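Gastrodianin-4 (Gastrodia elata, PDB 1XD6) probably binds mannose as a monomeric orchid member of the monocot (bulb-type) lectin family and probably acts against fungi. Local coordinates at residues A[60-65]-A[70-75]; A[82-87]-A[98-103]; A[39-44]-A[102-107]. All coordinates share one frame; numbering follows the deposited sequence.

Contact 1: A[60-65]-A[70-75]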
loop_
_atom_site.group_PDB
_atom_site.type_symbol
_atom_site.label_atom_id
_atom_site.label_comp_id
_atom_site.label_asym_id
_atom_site.label_seq_id
_atom_site.Cartn_x
_atom_site.Cartn_y
_atom_site.Cartn_z
ATOM N N GLY A 60 -10.626 0.808 5.534
ATOM C CA GLY A 60 -10.418 0.508 4.128
ATOM C C GLY A 60 -9.554 1.502 3.367
ATOM O O GLY A 60 -9.275 1.303 2.176
ATOM N N ASN A 61 -9.131 2.564 4.055
ATOM C CA ASN A 61 -8.255 3.595 3.488
ATOM C C ASN A 61 -6.793 3.160 3.645
ATOM O O ASN A 61 -6.371 2.764 4.734
ATOM C CB ASN A 61 -8.479 4.931 4.209
ATOM C CG ASN A 61 -8.673 6.109 3.259
ATOM O OD1 ASN A 61 -8.656 5.966 2.032
ATOM N ND2 ASN A 61 -8.851 7.301 3.838
ATOM N N LEU A 62 -6.037 3.210 2.553
ATOM C CA LEU A 62 -4.591 3.048 2.621
ATOM C C LEU A 62 -3.988 4.444 2.781
ATOM O O LEU A 62 -4.276 5.310 1.985
ATOM C CB LEU A 62 -4.083 2.376 1.345
ATOM C CG LEU A 62 -2.648 1.878 1.342
ATOM C CD1 LEU A 62 -2.473 0.774 2.382
ATOM C CD2 LEU A 62 -2.251 1.419 -0.088
ATOM N N VAL A 63 -3.187 4.674 3.824
ATOM C CA VAL A 63 -2.699 6.025 4.127
ATOM C C VAL A 63 -1.223 6.014 4.495
ATOM O O VAL A 63 -0.785 5.202 5.315
ATOM C CB VAL A 63 -3.500 6.703 5.291
ATOM C CG1 VAL A 63 -3.054 8.176 5.490
ATOM C CG2 VAL A 63 -5.018 6.618 5.070
ATOM N N ILE A 64 -0.461 6.919 3.885
ATOM C CA ILE A 64 0.920 7.189 4.288
ATOM C C ILE A 64 0.899 8.289 5.360
ATOM O O ILE A 64 0.340 9.354 5.127
ATOM C CB ILE A 64 1.771 7.642 3.074
ATOM C CG1 ILE A 64 1.805 6.560 1.982
ATOM C CG2 ILE A 64 3.219 8.010 3.513
ATOM C CD1 ILE A 64 2.378 7.047 0.610
ATOM N N TYR A 65 1.482 8.000 6.526
ATOM C CA TYR A 65 1.640 8.966 7.623
ATOM C C TYR A 65 3.098 9.351 7.809
ATOM O O TYR A 65 4.001 8.534 7.599
ATOM C CB TYR A 65 1.122 8.408 8.965
ATOM C CG TYR A 65 -0.375 8.340 9.055
ATOM C CD1 TYR A 65 -1.122 9.459 9.394
ATOM C CD2 TYR A 65 -1.051 7.155 8.767
ATOM C CE1 TYR A 65 -2.511 9.399 9.469
ATOM C CE2 TYR A 65 -2.434 7.081 8.831
ATOM C CZ TYR A 65 -3.156 8.206 9.178
ATOM O OH TYR A 65 -4.525 8.152 9.238
ATOM N N ALA A 70 -1.193 12.908 7.592
ATOM C CA ALA A 70 -1.404 12.102 6.387
ATOM C C ALA A 70 -0.694 12.748 5.191
ATOM O O ALA A 70 -0.864 13.927 4.947
ATOM C CB ALA A 70 -2.895 11.951 6.100
ATOM N N MET A 71 0.098 11.961 4.464
ATOM C CA MET A 71 0.843 12.425 3.297
ATOM C C MET A 71 0.092 12.101 2.003
ATOM O O MET A 71 0.206 12.824 0.997
ATOM C CB MET A 71 2.218 11.767 3.261
ATOM C CG MET A 71 3.144 12.156 4.419
ATOM S SD MET A 71 3.567 13.927 4.402
ATOM C CE MET A 71 2.533 14.558 5.687
ATOM N N TRP A 72 -0.686 11.021 2.045
ATOM C CA TRP A 72 -1.330 10.455 0.865
ATOM C C TRP A 72 -2.374 9.463 1.335
ATOM O O TRP A 72 -2.154 8.756 2.309
ATOM C CB TRP A 72 -0.289 9.723 0.021
ATOM C CG TRP A 72 -0.820 9.096 -1.240
ATOM C CD1 TRP A 72 -0.875 9.669 -2.485
ATOM C CD2 TRP A 72 -1.353 7.771 -1.384
ATOM N NE1 TRP A 72 -1.416 8.783 -3.386
ATOM C CE2 TRP A 72 -1.713 7.609 -2.743
ATOM C CE3 TRP A 72 -1.560 6.696 -0.498
ATOM C CZ2 TRP A 72 -2.274 6.428 -3.241
ATOM C CZ3 TRP A 72 -2.132 5.517 -0.994
ATOM C CH2 TRP A 72 -2.471 5.395 -2.357
ATOM N N ALA A 73 -3.504 9.410 0.641
ATOM C CA ALA A 73 -4.564 8.449 0.949
ATOM C C ALA A 73 -5.178 7.879 -0.321
ATOM O O ALA A 73 -5.297 8.581 -1.343
ATOM C CB ALA A 73 -5.660 9.112 1.804
ATOM N N SER A 74 -5.605 6.624 -0.237
ATOM C CA SER A 74 -6.276 5.964 -1.352
ATOM C C SER A 74 -7.692 6.527 -1.565
ATOM O O SER A 74 -8.277 6.342 -2.642
ATOM C CB SER A 74 -6.347 4.459 -1.100
ATOM O OG SER A 74 -6.981 4.203 0.144
ATOM N N ASN A 75 -8.234 7.186 -0.539
ATOM C CA ASN A 75 -9.555 7.819 -0.587
ATOM C C ASN A 75 -10.663 6.808 -0.920
ATOM O O ASN A 75 -11.533 7.076 -1.746
ATOM C CB ASN A 75 -9.582 9.005 -1.573
ATOM C CG ASN A 75 -8.777 10.209 -1.082
ATOM O OD1 ASN A 75 -8.384 11.065 -1.877
ATOM N ND2 ASN A 75 -8.547 10.289 0.221
#
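L62 and S74 grip each other twice: S74 N donates to L62 O (2.9 Å), and L62 N to S74 OG (2.8 Å, 160° at the hydrogen). With chi1 at 56°, S74 OG reaches back to the opposite strand, and a hydroxyl takes the place of a backbone carbonyl where the ladder ends. N61 OD1 lies 3.1 Å from S74 OG and accepts a hydrogen bond from T76 N, so this end is knit to the following loop. Further along, I64 N bonds to W72 O (3.0 Å) and M71 N to I64 O (2.7 Å, nearly straight at 178°); between I64 and Y65 the register slips by one residue, a beta bulge.

Apolar contacts divide between two faces. On one, V63 CG1 meets A70 CB at 3.8 Å and also lies over a face of the Y65 ring. On the other, I64 CD1 touches W72 CB at 3.8 Å, while L62 CD2 approaches W72 CZ3 at 4.2 Å.

The hairpin supplies two neighbouring strands of a four-stranded antiparallel sheet, with strand 69-73 at one edge and strand 62-66 paired on its other side with strand 52-56; W72 and S74 lean on W104 of strand 102-105.

Contact 2: A[82-87]-A[98-103]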
loop_
_atom_site.group_PDB
_atom_site.type_symbol
_atom_site.label_atom_id
_atom_site.label_comp_id
_atom_site.label_asym_id
_atom_site.label_seq_id
_atom_site.Cartn_x
_atom_site.Cartn_y
_atom_site.Cartn_z
ATOM N N ASN A 82 -12.851 -5.622 7.833
ATOM C CA ASN A 82 -11.709 -6.522 7.730
ATOM C C ASN A 82 -11.022 -6.519 6.368
ATOM O O ASN A 82 -10.891 -7.559 5.706
ATOM C CB ASN A 82 -12.112 -7.933 8.153
ATOM C CG ASN A 82 -12.414 -8.015 9.628
ATOM O OD1 ASN A 82 -11.500 -8.118 10.446
ATOM N ND2 ASN A 82 -13.701 -7.926 9.985
ATOM N N TYR A 83 -10.558 -5.340 5.974
ATOM C CA TYR A 83 -9.865 -5.142 4.706
ATOM C C TYR A 83 -8.467 -5.685 4.741
ATOM O O TYR A 83 -7.883 -5.882 5.803
ATOM C CB TYR A 83 -9.809 -3.662 4.358
ATOM C CG TYR A 83 -11.141 -3.008 4.480
ATOM C CD1 TYR A 83 -11.598 -2.550 5.721
ATOM C CD2 TYR A 83 -11.967 -2.862 3.364
ATOM C CE1 TYR A 83 -12.843 -1.949 5.836
ATOM C CE2 TYR A 83 -13.204 -2.276 3.469
ATOM C CZ TYR A 83 -13.638 -1.817 4.708
ATOM O OH TYR A 83 -14.861 -1.226 4.812
ATOM N N TYR A 84 -7.929 -5.926 3.560
ATOM C CA TYR A 84 -6.536 -6.279 3.453
ATOM C C TYR A 84 -5.973 -5.820 2.129
ATOM O O TYR A 84 -6.690 -5.746 1.126
ATOM C CB TYR A 84 -6.311 -7.777 3.670
ATOM C CG TYR A 84 -7.013 -8.692 2.690
ATOM C CD1 TYR A 84 -8.365 -9.023 2.853
ATOM C CD2 TYR A 84 -6.321 -9.254 1.615
ATOM C CE1 TYR A 84 -9.013 -9.875 1.969
ATOM C CE2 TYR A 84 -6.966 -10.110 0.724
ATOM C CZ TYR A 84 -8.304 -10.421 0.909
ATOM O OH TYR A 84 -8.944 -11.264 0.012
ATOM N N LEU A 85 -4.692 -5.467 2.157
ATOM C CA LEU A 85 -3.976 -5.054 0.974
ATOM C C LEU A 85 -3.213 -6.280 0.531
ATOM O O LEU A 85 -2.583 -6.931 1.351
ATOM C CB LEU A 85 -3.027 -3.902 1.307
ATOM C CG LEU A 85 -2.097 -3.263 0.265
ATOM C CD1 LEU A 85 -2.829 -2.384 -0.731
ATOM C CD2 LEU A 85 -1.008 -2.429 0.992
ATOM N N ILE A 86 -3.270 -6.585 -0.761
ATOM C CA ILE A 86 -2.569 -7.738 -1.309
ATOM C C ILE A 86 -1.818 -7.359 -2.580
ATOM O O ILE A 86 -2.370 -6.714 -3.460
ATOM C CB ILE A 86 -3.575 -8.931 -1.561
ATOM C CG1 ILE A 86 -2.833 -10.232 -1.878
ATOM C CG2 ILE A 86 -4.641 -8.585 -2.648
ATOM C CD1 ILE A 86 -3.612 -11.488 -1.516
ATOM N N LEU A 87 -0.546 -7.750 -2.657
ATOM C CA LEU A 87 0.175 -7.727 -3.920
ATOM C C LEU A 87 -0.144 -9.052 -4.620
ATOM O O LEU A 87 0.332 -10.112 -4.210
ATOM C CB LEU A 87 1.682 -7.578 -3.690
ATOM C CG LEU A 87 2.694 -7.687 -4.851
ATOM C CD1 LEU A 87 2.280 -6.936 -6.123
ATOM C CD2 LEU A 87 4.090 -7.245 -4.390
ATOM N N ASN A 98 -14.271 -7.451 3.467
ATOM C CA ASN A 98 -14.548 -8.750 4.087
ATOM C C ASN A 98 -15.178 -9.782 3.132
ATOM O O ASN A 98 -15.071 -10.988 3.362
ATOM C CB ASN A 98 -15.381 -8.628 5.380
ATOM C CG ASN A 98 -16.182 -7.347 5.461
ATOM O OD1 ASN A 98 -15.905 -6.477 6.305
ATOM N ND2 ASN A 98 -17.191 -7.215 4.594
ATOM N N SER A 99 -15.803 -9.287 2.063
ATOM C CA SER A 99 -16.492 -10.114 1.073
ATOM C C SER A 99 -15.608 -10.455 -0.132
ATOM O O SER A 99 -16.065 -11.114 -1.067
ATOM C CB SER A 99 -17.747 -9.398 0.570
ATOM O OG SER A 99 -18.782 -9.425 1.534
ATOM N N ASN A 100 -14.358 -10.003 -0.120
ATOM C CA ASN A 100 -13.436 -10.265 -1.213
ATOM C C ASN A 100 -13.782 -9.488 -2.469
ATOM O O ASN A 100 -13.473 -9.910 -3.579
ATOM C CB ASN A 100 -13.399 -11.759 -1.532
ATOM C CG ASN A 100 -12.256 -12.464 -0.877
ATOM O OD1 ASN A 100 -11.924 -12.232 0.290
ATOM N ND2 ASN A 100 -11.629 -13.345 -1.633
ATOM N N ASN A 101 -14.437 -8.354 -2.280
ATOM C CA ASN A 101 -14.625 -7.401 -3.348
ATOM C C ASN A 101 -13.545 -6.331 -3.287
ATOM O O ASN A 101 -13.256 -5.796 -2.220
ATOM C CB ASN A 101 -16.027 -6.787 -3.271
ATOM C CG ASN A 101 -17.111 -7.821 -3.486
ATOM O OD1 ASN A 101 -17.114 -8.523 -4.506
ATOM N ND2 ASN A 101 -18.012 -7.956 -2.515
ATOM N N ALA A 102 -12.936 -6.078 -4.441
ATOM C CA ALA A 102 -11.966 -5.009 -4.644
ATOM C C ALA A 102 -12.589 -3.615 -4.479
ATOM O O ALA A 102 -13.533 -3.261 -5.201
ATOM C CB ALA A 102 -11.348 -5.129 -6.042
ATOM N N ILE A 103 -12.037 -2.830 -3.560
ATOM C CA ILE A 103 -12.444 -1.432 -3.380
ATOM C C ILE A 103 -11.420 -0.430 -3.943
ATOM O O ILE A 103 -11.760 0.724 -4.205
ATOM C CB ILE A 103 -12.771 -1.125 -1.896
ATOM C CG1 ILE A 103 -11.498 -1.100 -1.043
ATOM C CG2 ILE A 103 -13.816 -2.137 -1.359
ATOM C CD1 ILE A 103 -11.710 -0.657 0.396
#
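Y84 and N100 are brought together by a chi1 of 60° at Y84, which sets its ring between the backbone N and the carbonyl carbon and sends the hydroxyl towards N100 in the turn between strands 93-96 and 102-105. I103 takes a similar first torsion (71°), and its outer carbon then runs on extended, so that CD1 is delivered to the Y83 ring.

Y84 OH donates to N100 OD1 over 3.1 Å, with the oxygen at the edge of the tyrosine ring. The donor stands well above the amide plane, and the C=O...donor angle is 103°, so the bond does not follow a lone pair and is probably modest. Y83 and I103 meet by dispersion alone: I103 CD1 lies 3.7 Å from Y83 CD2 and 3.8 Å from Y83 CE2, the two side chains crossing at about a right angle. R78 packs against both, and Y83 OH bonds to Q79 O. At the far end N82 and N98 draw their backbones near, with N98 OD1 3.5 Å from N82 N; the N98 backbone N is buried here without a partner in the model.

D97 OD1 receives both S99 N and N101 N, which holds the turn that presents N100. Strand 93-96 runs between strands 84-87 and 102-105, so the contact bridges alternate strands at one end of an antiparallel sheet, just where the chain bends at I103, as befits one of the three four-stranded sheets of the beta-prism II fold of bulb-type lectins.

Contact 3: A[39-44]-A[102-107]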
loop_
_atom_site.group_PDB
_atom_site.type_symbol
_atom_site.label_atom_id
_atom_site.label_comp_id
_atom_site.label_asym_id
_atom_site.label_seq_id
_atom_site.Cartn_x
_atom_site.Cartn_y
_atom_site.Cartn_z
ATOM N N ALA A 39 10.326 0.480 -11.518
ATOM C CA ALA A 39 9.195 1.082 -10.825
ATOM C C ALA A 39 8.035 1.170 -11.815
ATOM O O ALA A 39 8.194 1.754 -12.883
ATOM C CB ALA A 39 9.585 2.460 -10.344
ATOM N N VAL A 40 6.898 0.554 -11.495
ATOM C CA VAL A 40 5.745 0.583 -12.408
ATOM C C VAL A 40 4.550 1.370 -11.847
ATOM O O VAL A 40 3.591 1.701 -12.574
ATOM C CB VAL A 40 5.309 -0.847 -12.867
ATOM C CG1 VAL A 40 6.420 -1.524 -13.664
ATOM C CG2 VAL A 40 4.923 -1.711 -11.670
ATOM N N TRP A 41 4.606 1.659 -10.551
ATOM C CA TRP A 41 3.586 2.477 -9.905
ATOM C C TRP A 41 4.196 3.148 -8.692
ATOM O O TRP A 41 5.014 2.550 -7.991
ATOM C CB TRP A 41 2.394 1.625 -9.487
ATOM C CG TRP A 41 1.252 2.408 -8.886
ATOM C CD1 TRP A 41 0.168 2.899 -9.544
ATOM C CD2 TRP A 41 1.082 2.768 -7.509
ATOM N NE1 TRP A 41 -0.666 3.550 -8.667
ATOM C CE2 TRP A 41 -0.130 3.488 -7.410
ATOM C CE3 TRP A 41 1.838 2.558 -6.336
ATOM C CZ2 TRP A 41 -0.601 4.015 -6.200
ATOM C CZ3 TRP A 41 1.363 3.082 -5.126
ATOM C CH2 TRP A 41 0.151 3.796 -5.073
ATOM N N ALA A 42 3.787 4.381 -8.441
ATOM C CA ALA A 42 4.254 5.111 -7.273
ATOM C C ALA A 42 3.180 6.063 -6.742
ATOM O O ALA A 42 2.372 6.591 -7.506
ATOM C CB ALA A 42 5.539 5.879 -7.602
ATOM N N SER A 43 3.173 6.256 -5.426
ATOM C CA SER A 43 2.306 7.244 -4.805
ATOM C C SER A 43 2.747 8.661 -5.187
ATOM O O SER A 43 1.929 9.564 -5.200
ATOM C CB SER A 43 2.304 7.085 -3.292
ATOM O OG SER A 43 3.606 7.263 -2.763
ATOM N N GLY A 44 4.027 8.839 -5.509
ATOM C CA GLY A 44 4.554 10.139 -5.879
ATOM C C GLY A 44 4.776 11.066 -4.692
ATOM O O GLY A 44 4.661 12.283 -4.822
ATOM N N ALA A 102 -12.936 -6.078 -4.441
ATOM C CA ALA A 102 -11.966 -5.009 -4.644
ATOM C C ALA A 102 -12.589 -3.615 -4.479
ATOM O O ALA A 102 -13.533 -3.261 -5.201
ATOM C CB ALA A 102 -11.348 -5.129 -6.042
ATOM N N ILE A 103 -12.037 -2.830 -3.560
ATOM C CA ILE A 103 -12.444 -1.432 -3.380
ATOM C C ILE A 103 -11.420 -0.430 -3.943
ATOM O O ILE A 103 -11.760 0.724 -4.205
ATOM C CB ILE A 103 -12.771 -1.125 -1.896
ATOM C CG1 ILE A 103 -11.498 -1.100 -1.043
ATOM C CG2 ILE A 103 -13.816 -2.137 -1.359
ATOM C CD1 ILE A 103 -11.710 -0.657 0.396
ATOM N N TRP A 104 -10.180 -0.883 -4.148
ATOM C CA TRP A 104 -9.124 -0.062 -4.719
ATOM C C TRP A 104 -8.121 -0.993 -5.407
ATOM O O TRP A 104 -7.852 -2.088 -4.912
ATOM C CB TRP A 104 -8.432 0.773 -3.614
ATOM C CG TRP A 104 -7.340 1.714 -4.126
ATOM C CD1 TRP A 104 -7.498 3.002 -4.579
ATOM C CD2 TRP A 104 -5.942 1.429 -4.225
ATOM N NE1 TRP A 104 -6.288 3.526 -4.957
ATOM C CE2 TRP A 104 -5.314 2.580 -4.760
ATOM C CE3 TRP A 104 -5.150 0.311 -3.923
ATOM C CZ2 TRP A 104 -3.936 2.649 -4.990
ATOM C CZ3 TRP A 104 -3.769 0.372 -4.169
ATOM C CH2 TRP A 104 -3.183 1.539 -4.693
ATOM N N ALA A 105 -7.584 -0.563 -6.548
ATOM C CA ALA A 105 -6.526 -1.308 -7.233
ATOM C C ALA A 105 -5.512 -0.321 -7.789
ATOM O O ALA A 105 -5.871 0.794 -8.117
ATOM C CB ALA A 105 -7.108 -2.144 -8.353
ATOM N N SER A 106 -4.249 -0.726 -7.879
ATOM C CA SER A 106 -3.237 0.108 -8.532
ATOM C C SER A 106 -3.371 0.091 -10.057
ATOM O O SER A 106 -2.835 0.966 -10.727
ATOM C CB SER A 106 -1.834 -0.342 -8.131
ATOM O OG SER A 106 -1.630 -1.711 -8.445
ATOM N N GLY A 107 -4.048 -0.926 -10.594
ATOM C CA GLY A 107 -4.199 -1.092 -12.032
ATOM C C GLY A 107 -2.917 -1.487 -12.736
ATOM O O GLY A 107 -2.693 -1.118 -13.888
HETATM O O HOH W 1 -3.358 4.105 -9.609
#
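W41 lays one face of its indole against S106 CB, which sits 4.0 Å from the centroid of the five-membered ring and only 6° off its normal, a CH-pi contact. The opposite face is backed by S43 N, the chain just after the tryptophan's own strand folding back against it. CG of W41 is anti to the backbone N (chi1 -176°), and this throws the ring straight across towards strand 104-105.

W104 adopts the same extended first torsion and comes from the opposite direction. The two indoles form an offset edge-to-face pair: the six-membered ring of W104 turns its edge to the face of that of W41, with centroids 5.8 Å apart and planes at 78°. The closest carbons are W41 CZ2 and W104 CZ2, at 3.8 Å. W72 of strand 69-73 touches both rings, so each sheet contributes one tryptophan to the cluster at the meeting of the three sheets, as in beta-prism II lectins, and each belongs to a Trp-Ala-Ser sequence whose serine backbone N lies over a face of its own tryptophan ring: S43 N on W41, S74 N on W72, S106 N on W104.

The polar link between the two segments runs through a water: W41 NE1 donates to it at 2.9 Å, and it makes a weak bond to S106 O at 3.4 Å. V40 and W41 both face L33, a classic beta bulge in strand 38-42. S106 OG is held elsewhere, by T108 OG1 and V93 N, which fixes the serine whose CB covers W41.

Along the chain contact 1 is complete before contact 2 begins, and both segments of contact 1 fall between the two that meet in contact 3; contacts 2 and 3 share A102 and I103 of strand 102-105. Their centres lie 12 to 15 Å apart, within one compact monomer. Contact 1 lies within the sheet of strands 9-10, 52-56, 62-66 and 69-73, contact 2 within that of 3-5, 84-87, 93-96 and 102-105, and contact 3 joins the latter to the sheet ending in strand 38-42. Contacts 1 and 2 touch through L62 on L85 and G60 on Y83, contacts 1 and 3 through I64 on S43, so that hairpin and intersheet packing together close the three-sided prism.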